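Side-chain contacts in clostripain-related protein (Bacteroides thetaiotaomicron, PDB 6N9J), which is a secreted C11 cysteine protease of the clostripain family, probably cleaving peptide bonds in proteins encountered outside the cell: residues M138-L143 against V169-N174; S241-S246 against E342-Y347; S249-A254 against V364-A369. All blocks are in the same frame, centred on the assembly; numbering follows the deposited sequence.

Contact 1. Residues M138-L143 against V169-N174; sequences MNIPDL and VYQLRN
Ile140 and Leu172 form the dense part of this contact, two branched side chains that cross at about a right angle. Of the Ile140 side chain, CG2 does the touching, a methyl that stands anti to the backbone N and meets Leu172 CD2 at 4.0 Å. A turn further along the same helix, Leu143 brings its CD2 against the other methyl of that leucine, Leu172 CD1, again at 4.0 Å. Leu172 thus divides its fork between two residues one helical turn apart, and all three side chains are buried without a hydrogen bond across the interface.

The partly exposed flank is looser and carries the polar group. Gln171 runs its aliphatic part past the isoleucine, CG lying 4.1 Å from Ile140 CG2, and then bends at chi2 (80°), while its amide OE1 accepts a hydrogen bond from the backbone N of Glu365.

Helix 166-171 is the helix of a beta-alpha-beta crossover between the parallel strands 155-159 and 178-181. Leu172 is the first residue after it to leave helical geometry, and through this leucine the helix end packs on the first turn of helix 140-146, whose Leu143 also touches Met89 of helix 86-99.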
loop_
_atom_site.group_PDB
_atom_site.type_symbol
_atom_site.label_atom_id
_atom_site.label_comp_id
_atom_site.label_asym_id
_atom_site.label_seq_id
_atom_site.Cartn_x
_atom_site.Cartn_y
_atom_site.Cartn_z
ATOM N N MET A 138 9.695 9.475 -0.391
ATOM C CA MET A 138 8.900 10.035 -1.473
ATOM C C MET A 138 7.591 10.639 -0.955
ATOM O O MET A 138 6.812 9.980 -0.278
ATOM C CB MET A 138 8.617 8.956 -2.540
ATOM C CG MET A 138 8.521 9.491 -3.971
ATOM S SD MET A 138 8.075 8.270 -5.254
ATOM C CE MET A 138 8.362 9.256 -6.710
ATOM N N ASN A 139 7.359 11.903 -1.276
ATOM C CA ASN A 139 6.102 12.550 -0.927
ATOM C C ASN A 139 5.019 12.117 -1.915
ATOM O O ASN A 139 5.309 11.892 -3.089
ATOM C CB ASN A 139 6.275 14.071 -0.914
ATOM C CG ASN A 139 7.117 14.553 0.263
ATOM O OD1 ASN A 139 6.640 14.590 1.396
ATOM N ND2 ASN A 139 8.369 14.941 -0.003
ATOM N N ILE A 140 3.782 11.985 -1.446
ATOM C CA ILE A 140 2.714 11.443 -2.286
ATOM C C ILE A 140 2.464 12.265 -3.562
ATOM O O ILE A 140 2.191 11.684 -4.606
ATOM C CB ILE A 140 1.395 11.296 -1.491
ATOM C CG1 ILE A 140 1.649 10.515 -0.202
ATOM C CG2 ILE A 140 0.327 10.592 -2.335
ATOM C CD1 ILE A 140 2.254 9.153 -0.424
ATOM N N PRO A 141 2.566 13.609 -3.495
ATOM C CA PRO A 141 2.534 14.337 -4.772
ATOM C C PRO A 141 3.663 13.968 -5.746
ATOM O O PRO A 141 3.444 14.020 -6.956
ATOM C CB PRO A 141 2.650 15.792 -4.329
ATOM C CG PRO A 141 1.934 15.806 -3.036
ATOM C CD PRO A 141 2.341 14.529 -2.360
ATOM N N ASP A 142 4.836 13.610 -5.230
ATOM C CA ASP A 142 5.949 13.161 -6.075
ATOM C C ASP A 142 5.657 11.788 -6.680
ATOM O O ASP A 142 5.955 11.543 -7.843
ATOM C CB ASP A 142 7.263 13.109 -5.279
ATOM C CG ASP A 142 7.785 14.488 -4.917
ATOM O OD1 ASP A 142 7.547 15.439 -5.690
ATOM O OD2 ASP A 142 8.443 14.620 -3.861
ATOM N N LEU A 143 5.071 10.899 -5.879
ATOM C CA LEU A 143 4.645 9.595 -6.374
ATOM C C LEU A 143 3.595 9.736 -7.481
ATOM O O LEU A 143 3.618 8.999 -8.466
ATOM C CB LEU A 143 4.101 8.741 -5.229
ATOM C CG LEU A 143 3.606 7.329 -5.539
ATOM C CD1 LEU A 143 4.698 6.470 -6.191
ATOM C CD2 LEU A 143 3.089 6.663 -4.283
ATOM N N VAL A 169 -5.141 7.560 -1.192
ATOM C CA VAL A 169 -5.932 6.975 -2.257
ATOM C C VAL A 169 -6.686 8.063 -3.048
ATOM O O VAL A 169 -6.761 7.995 -4.278
ATOM C CB VAL A 169 -6.919 5.923 -1.699
ATOM C CG1 VAL A 169 -7.824 5.424 -2.788
ATOM C CG2 VAL A 169 -6.159 4.751 -1.066
ATOM N N TYR A 170 -7.224 9.073 -2.368
ATOM C CA TYR A 170 -7.880 10.159 -3.099
ATOM C C TYR A 170 -6.858 10.931 -3.942
ATOM O O TYR A 170 -7.138 11.275 -5.090
ATOM C CB TYR A 170 -8.631 11.125 -2.166
ATOM C CG TYR A 170 -9.554 12.064 -2.937
ATOM C CD1 TYR A 170 -10.848 11.677 -3.270
ATOM C CD2 TYR A 170 -9.113 13.308 -3.373
ATOM C CE1 TYR A 170 -11.681 12.509 -3.991
ATOM C CE2 TYR A 170 -9.938 14.147 -4.089
ATOM C CZ TYR A 170 -11.223 13.744 -4.395
ATOM O OH TYR A 170 -12.051 14.578 -5.115
ATOM N N GLN A 171 -5.674 11.186 -3.382
ATOM C CA GLN A 171 -4.624 11.922 -4.104
ATOM C C GLN A 171 -4.160 11.205 -5.373
ATOM O O GLN A 171 -3.812 11.843 -6.377
ATOM C CB GLN A 171 -3.412 12.161 -3.207
ATOM C CG GLN A 171 -2.492 13.271 -3.700
ATOM C CD GLN A 171 -2.994 14.680 -3.361
ATOM O OE1 GLN A 171 -3.672 14.903 -2.345
ATOM N NE2 GLN A 171 -2.649 15.640 -4.214
ATOM N N LEU A 172 -4.150 9.875 -5.306
ATOM C CA LEU A 172 -3.713 9.025 -6.407
ATOM C C LEU A 172 -4.859 8.382 -7.180
ATOM O O LEU A 172 -4.625 7.447 -7.943
ATOM C CB LEU A 172 -2.808 7.911 -5.879
ATOM C CG LEU A 172 -1.582 8.349 -5.085
ATOM C CD1 LEU A 172 -0.858 7.134 -4.541
ATOM C CD2 LEU A 172 -0.669 9.152 -5.962
ATOM N N ARG A 173 -6.088 8.857 -6.987
ATOM C CA ARG A 173 -7.263 8.142 -7.511
ATOM C C ARG A 173 -7.283 7.976 -9.039
ATOM O O ARG A 173 -7.867 7.013 -9.550
ATOM C CB ARG A 173 -8.561 8.833 -7.065
ATOM C CG ARG A 173 -8.797 10.200 -7.700
ATOM C CD ARG A 173 -9.911 10.963 -7.007
ATOM N NE ARG A 173 -10.158 12.260 -7.635
ATOM C CZ ARG A 173 -9.384 13.328 -7.469
ATOM N NH1 ARG A 173 -8.310 13.267 -6.690
ATOM N NH2 ARG A 173 -9.686 14.459 -8.083
ATOM N N ASN A 174 -6.655 8.898 -9.762
ATOM C CA ASN A 174 -6.672 8.843 -11.225
ATOM C C ASN A 174 -5.572 7.952 -11.805
ATOM O O ASN A 174 -5.400 7.880 -13.028
ATOM C CB ASN A 174 -6.555 10.255 -11.810
ATOM C CG ASN A 174 -7.786 11.103 -11.539
ATOM O OD1 ASN A 174 -8.921 10.639 -11.680
ATOM N ND2 ASN A 174 -7.567 12.351 -11.135
#

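Contact 2. Residues S241-S246 against E342-Y347; sequences SVIKSS and EGVSTY
Ser241 and Gly343 supply the polar half of this contact. The serine hydroxyl donates a hydrogen bond to the backbone carbonyl, OG to Gly343 O measuring 2.5 Å, so short that the exact length is doubtful. With chi1 at 67°, OG sits between the serine's own backbone N and carbonyl carbon and faces the glycine. The same OG is also hydrogen-bonded to Gln164 NE2, so this buried hydroxyl has partners on two parts of the chain.

Backbone approach is the second element. The CA atoms of Ser241 and Gly343 are 5.2 Å apart, and Gly343 (phi 101°), having no side chain, lets the serine come close to its backbone.

Strand 239-244 belongs to the large mixed sheet of this clan CD peptidase, lying antiparallel between strands 178-181 and 315-327; the loop entering strand 345-346 touches one face of that sheet at Gly343 and Val344 and then runs away.

Apolar packing makes up the rest. Ile243 and Val344 reach toward each other tip to tip, Ile243 CD1 standing 3.7 Å from Val344 CG2 and 4.2 Å from Val344 CG1. Helix 166-171 packs on the same pair, with Val169 against the isoleucine and Val166 against the valine.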
loop_
_atom_site.group_PDB
_atom_site.type_symbol
_atom_site.label_atom_id
_atom_site.label_comp_id
_atom_site.label_asym_id
_atom_site.label_seq_id
_atom_site.Cartn_x
_atom_site.Cartn_y
_atom_site.Cartn_z
ATOM N N SER A 241 -7.534 -4.083 3.217
ATOM C CA SER A 241 -8.758 -3.729 2.504
ATOM C C SER A 241 -8.489 -3.372 1.035
ATOM O O SER A 241 -7.338 -3.260 0.600
ATOM C CB SER A 241 -9.475 -2.561 3.204
ATOM O OG SER A 241 -8.718 -1.361 3.124
ATOM N N VAL A 242 -9.569 -3.207 0.275
ATOM C CA VAL A 242 -9.505 -2.843 -1.135
ATOM C C VAL A 242 -10.432 -1.659 -1.385
ATOM O O VAL A 242 -11.638 -1.740 -1.125
ATOM C CB VAL A 242 -9.929 -4.016 -2.072
ATOM C CG1 VAL A 242 -10.052 -3.541 -3.508
ATOM C CG2 VAL A 242 -8.956 -5.170 -1.983
ATOM N N ILE A 243 -9.869 -0.562 -1.878
ATOM C CA ILE A 243 -10.648 0.616 -2.220
ATOM C C ILE A 243 -10.820 0.736 -3.736
ATOM O O ILE A 243 -9.838 0.647 -4.473
ATOM C CB ILE A 243 -9.984 1.873 -1.684
ATOM C CG1 ILE A 243 -10.019 1.860 -0.153
ATOM C CG2 ILE A 243 -10.649 3.125 -2.254
ATOM C CD1 ILE A 243 -9.236 2.981 0.464
ATOM N N LYS A 244 -12.071 0.910 -4.179
ATOM C CA LYS A 244 -12.427 1.126 -5.589
ATOM C C LYS A 244 -12.449 2.622 -5.898
ATOM O O LYS A 244 -13.349 3.354 -5.435
ATOM C CB LYS A 244 -13.795 0.499 -5.887
ATOM C CG LYS A 244 -14.211 0.482 -7.359
ATOM C CD LYS A 244 -15.588 -0.136 -7.521
ATOM C CE LYS A 244 -15.853 -0.594 -8.949
ATOM N NZ LYS A 244 -15.739 0.510 -9.937
ATOM N N SER A 245 -11.471 3.082 -6.675
ATOM C CA SER A 245 -11.192 4.519 -6.770
ATOM C C SER A 245 -12.280 5.322 -7.476
ATOM O O SER A 245 -12.457 6.518 -7.207
ATOM C CB SER A 245 -9.847 4.749 -7.468
ATOM O OG SER A 245 -9.956 4.622 -8.871
ATOM N N SER A 246 -13.026 4.673 -8.364
ATOM C CA SER A 246 -14.080 5.364 -9.088
ATOM C C SER A 246 -15.209 5.803 -8.154
ATOM O O SER A 246 -16.029 6.621 -8.532
ATOM C CB SER A 246 -14.641 4.484 -10.218
ATOM O OG SER A 246 -15.395 3.387 -9.724
ATOM N N GLU A 342 -12.626 -0.807 9.909
ATOM C CA GLU A 342 -13.461 -0.728 8.728
ATOM C C GLU A 342 -12.624 -0.598 7.465
ATOM O O GLU A 342 -13.164 -0.467 6.363
ATOM C CB GLU A 342 -14.456 0.424 8.847
ATOM C CG GLU A 342 -15.494 0.240 9.975
ATOM C CD GLU A 342 -16.424 -0.960 9.766
ATOM O OE1 GLU A 342 -17.087 -1.360 10.748
ATOM O OE2 GLU A 342 -16.509 -1.502 8.632
ATOM N N GLY A 343 -11.305 -0.657 7.626
ATOM C CA GLY A 343 -10.426 -0.854 6.492
ATOM C C GLY A 343 -9.717 0.363 5.935
ATOM O O GLY A 343 -8.878 0.220 5.048
ATOM N N VAL A 344 -10.051 1.555 6.426
ATOM C CA VAL A 344 -9.456 2.784 5.893
ATOM C C VAL A 344 -9.110 3.771 7.014
ATOM O O VAL A 344 -9.864 3.915 7.977
ATOM C CB VAL A 344 -10.398 3.474 4.870
ATOM C CG1 VAL A 344 -9.725 4.702 4.252
ATOM C CG2 VAL A 344 -10.787 2.505 3.778
ATOM N N SER A 345 -7.964 4.436 6.902
ATOM C CA SER A 345 -7.579 5.417 7.922
ATOM C C SER A 345 -7.777 6.840 7.428
ATOM O O SER A 345 -7.985 7.079 6.237
ATOM C CB SER A 345 -6.122 5.234 8.355
ATOM O OG SER A 345 -5.247 5.890 7.452
ATOM N N THR A 346 -7.700 7.778 8.362
ATOM C CA THR A 346 -7.837 9.189 8.075
ATOM C C THR A 346 -7.092 9.985 9.142
ATOM O O THR A 346 -6.833 9.484 10.245
ATOM C CB THR A 346 -9.323 9.629 8.050
ATOM O OG1 THR A 346 -9.426 11.003 7.650
ATOM C CG2 THR A 346 -9.947 9.477 9.429
ATOM N N TYR A 347 -6.749 11.226 8.812
ATOM C CA TYR A 347 -6.221 12.146 9.799
ATOM C C TYR A 347 -7.364 12.943 10.444
ATOM O O TYR A 347 -8.265 13.437 9.755
ATOM C CB TYR A 347 -5.207 13.083 9.158
ATOM C CG TYR A 347 -4.554 14.017 10.135
ATOM C CD1 TYR A 347 -3.745 13.525 11.153
ATOM C CD2 TYR A 347 -4.729 15.386 10.039
ATOM C CE1 TYR A 347 -3.140 14.370 12.056
ATOM C CE2 TYR A 347 -4.125 16.248 10.942
ATOM C CZ TYR A 347 -3.331 15.733 11.946
ATOM O OH TYR A 347 -2.729 16.583 12.849
#

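Contact 3. Residues S249-A254 against V364-A369; sequences SALAAA and VEWYSA
Trp366 reaches Ala252 because its CG is anti to the backbone N (chi1 176°) and chi2, at -108°, turns the indole so that the six-membered ring leads. This is helix-helix packing in which one large aromatic spans most of the gap: helices 249-254 and 365-369 approach to 10.2 Å between their axes, with 54° between their N-to-C directions. It joins the helix that follows strand 239-244 to the short helix near the C terminus of this clostripain-family protein.

The indole meets its partners with its far corner. Its CZ3 lies 3.7 Å from Ala252 CB, while the neighbouring CH2 comes 3.9 Å from Ala252 CA, so the ring rests on backbone as well as on the methyl. That approach is oblique to the ring. Leu251 adds a lighter touch, its CG standing 4.4 Å from Trp366 CH2, and the leucine also touches Tyr307 of helix 301-314.

Ala252 is the common partner, and its small side chain allows the backbones to come close: the CA atoms of Ala252 and Ala369 are only 6.1 Å apart. No hydrogen bond bridges the two segments, and the contact is carried by apolar groups. Trp366 itself is buried by more than helix 249-254, since the ring of Tyr170 meets it edge-to-face and Trp372 packs against it.

The short helix is held by its own bonds, Glu365 O accepting from both Ala369 N and Ser368 OG. At Ala369, one turn on from Trp366, the main-chain oxygen meets the methyl of Ala252, with Ala369 O 3.8 Å from Ala252 CB.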
loop_
_atom_site.group_PDB
_atom_site.type_symbol
_atom_site.label_atom_id
_atom_site.label_comp_id
_atom_site.label_asym_id
_atom_site.label_seq_id
_atom_site.Cartn_x
_atom_site.Cartn_y
_atom_site.Cartn_z
ATOM N N SER A 249 -15.187 9.945 -5.388
ATOM C CA SER A 249 -15.812 11.253 -5.577
ATOM C C SER A 249 -17.178 11.313 -4.871
ATOM O O SER A 249 -17.497 12.303 -4.217
ATOM C CB SER A 249 -15.968 11.584 -7.062
ATOM O OG SER A 249 -16.812 10.648 -7.704
ATOM N N ALA A 250 -17.971 10.251 -5.001
ATOM C CA ALA A 250 -19.251 10.157 -4.303
ATOM C C ALA A 250 -19.048 10.081 -2.792
ATOM O O ALA A 250 -19.861 10.593 -2.021
ATOM C CB ALA A 250 -20.043 8.955 -4.784
ATOM N N LEU A 251 -17.977 9.429 -2.369
ATOM C CA LEU A 251 -17.661 9.368 -0.947
ATOM C C LEU A 251 -17.367 10.776 -0.424
ATOM O O LEU A 251 -17.887 11.183 0.611
ATOM C CB LEU A 251 -16.480 8.427 -0.690
ATOM C CG LEU A 251 -16.129 8.191 0.789
ATOM C CD1 LEU A 251 -17.310 7.635 1.595
ATOM C CD2 LEU A 251 -14.926 7.289 0.908
ATOM N N ALA A 252 -16.557 11.528 -1.161
ATOM C CA ALA A 252 -16.248 12.909 -0.792
ATOM C C ALA A 252 -17.517 13.756 -0.738
ATOM O O ALA A 252 -17.691 14.552 0.174
ATOM C CB ALA A 252 -15.247 13.509 -1.772
ATOM N N ALA A 253 -18.402 13.575 -1.715
ATOM C CA ALA A 253 -19.675 14.290 -1.741
ATOM C C ALA A 253 -20.580 13.862 -0.579
ATOM O O ALA A 253 -21.274 14.684 0.005
ATOM C CB ALA A 253 -20.385 14.074 -3.075
ATOM N N ALA A 254 -20.567 12.577 -0.235
ATOM C CA ALA A 254 -21.363 12.104 0.896
ATOM C C ALA A 254 -20.786 12.644 2.201
ATOM O O ALA A 254 -21.523 12.907 3.141
ATOM C CB ALA A 254 -21.419 10.584 0.926
ATOM N N VAL A 364 -3.058 18.311 0.602
ATOM C CA VAL A 364 -3.874 17.106 0.590
ATOM C C VAL A 364 -5.247 17.430 0.013
ATOM O O VAL A 364 -6.053 18.094 0.663
ATOM C CB VAL A 364 -4.014 16.509 1.995
ATOM C CG1 VAL A 364 -5.027 15.371 1.994
ATOM C CG2 VAL A 364 -2.659 16.030 2.475
ATOM N N GLU A 365 -5.500 16.961 -1.209
ATOM C CA GLU A 365 -6.712 17.306 -1.952
ATOM C C GLU A 365 -7.974 16.909 -1.207
ATOM O O GLU A 365 -9.021 17.545 -1.361
ATOM C CB GLU A 365 -6.702 16.645 -3.337
ATOM N N TRP A 366 -7.865 15.867 -0.387
ATOM C CA TRP A 366 -9.012 15.332 0.342
ATOM C C TRP A 366 -9.627 16.375 1.277
ATOM O O TRP A 366 -10.839 16.397 1.489
ATOM C CB TRP A 366 -8.603 14.083 1.128
ATOM C CG TRP A 366 -9.710 13.527 1.975
ATOM C CD1 TRP A 366 -9.807 13.583 3.335
ATOM C CD2 TRP A 366 -10.889 12.838 1.518
ATOM N NE1 TRP A 366 -10.964 12.969 3.755
ATOM C CE2 TRP A 366 -11.645 12.503 2.660
ATOM C CE3 TRP A 366 -11.369 12.467 0.258
ATOM C CZ2 TRP A 366 -12.864 11.819 2.580
ATOM C CZ3 TRP A 366 -12.579 11.782 0.177
ATOM C CH2 TRP A 366 -13.311 11.465 1.330
ATOM N N TYR A 367 -8.774 17.236 1.825
ATOM C CA TYR A 367 -9.182 18.318 2.718
ATOM C C TYR A 367 -10.217 19.255 2.094
ATOM O O TYR A 367 -11.245 19.559 2.698
ATOM C CB TYR A 367 -7.938 19.100 3.134
ATOM C CG TYR A 367 -8.176 20.312 3.993
ATOM C CD1 TYR A 367 -8.515 20.184 5.334
ATOM C CD2 TYR A 367 -8.008 21.589 3.476
ATOM C CE1 TYR A 367 -8.713 21.301 6.131
ATOM C CE2 TYR A 367 -8.197 22.708 4.264
ATOM C CZ TYR A 367 -8.550 22.556 5.589
ATOM O OH TYR A 367 -8.738 23.663 6.371
ATOM N N SER A 368 -9.941 19.717 0.884
ATOM C CA SER A 368 -10.881 20.563 0.166
ATOM C C SER A 368 -11.977 19.757 -0.552
ATOM O O SER A 368 -13.094 20.242 -0.726
ATOM C CB SER A 368 -10.128 21.438 -0.833
ATOM O OG SER A 368 -9.305 20.645 -1.673
ATOM N N ALA A 369 -11.671 18.525 -0.958
ATOM C CA ALA A 369 -12.634 17.711 -1.700
ATOM C C ALA A 369 -13.818 17.267 -0.835
ATOM O O ALA A 369 -14.967 17.258 -1.288
ATOM C CB ALA A 369 -11.943 16.491 -2.307
#

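Read from the N terminus, contact 1 closes first, a short loop in which strand 155-159 intervenes between helices 140-146 and 166-171. Contact 2 opens later, at strand 239-244, and contact 3 follows on the next helix, 248-259. Their distant halves come in the same order, 342-347 before 364-369, so these two long closures cross rather than nest, whereas contact 1 stands in series with both. Residues 169-174 are the shared hub: Arg173 O probably bonds Ser245 OG, and the same segment also borders both of the other contacts. Sheet, flanking helices and C-terminal helix are thereby tied together.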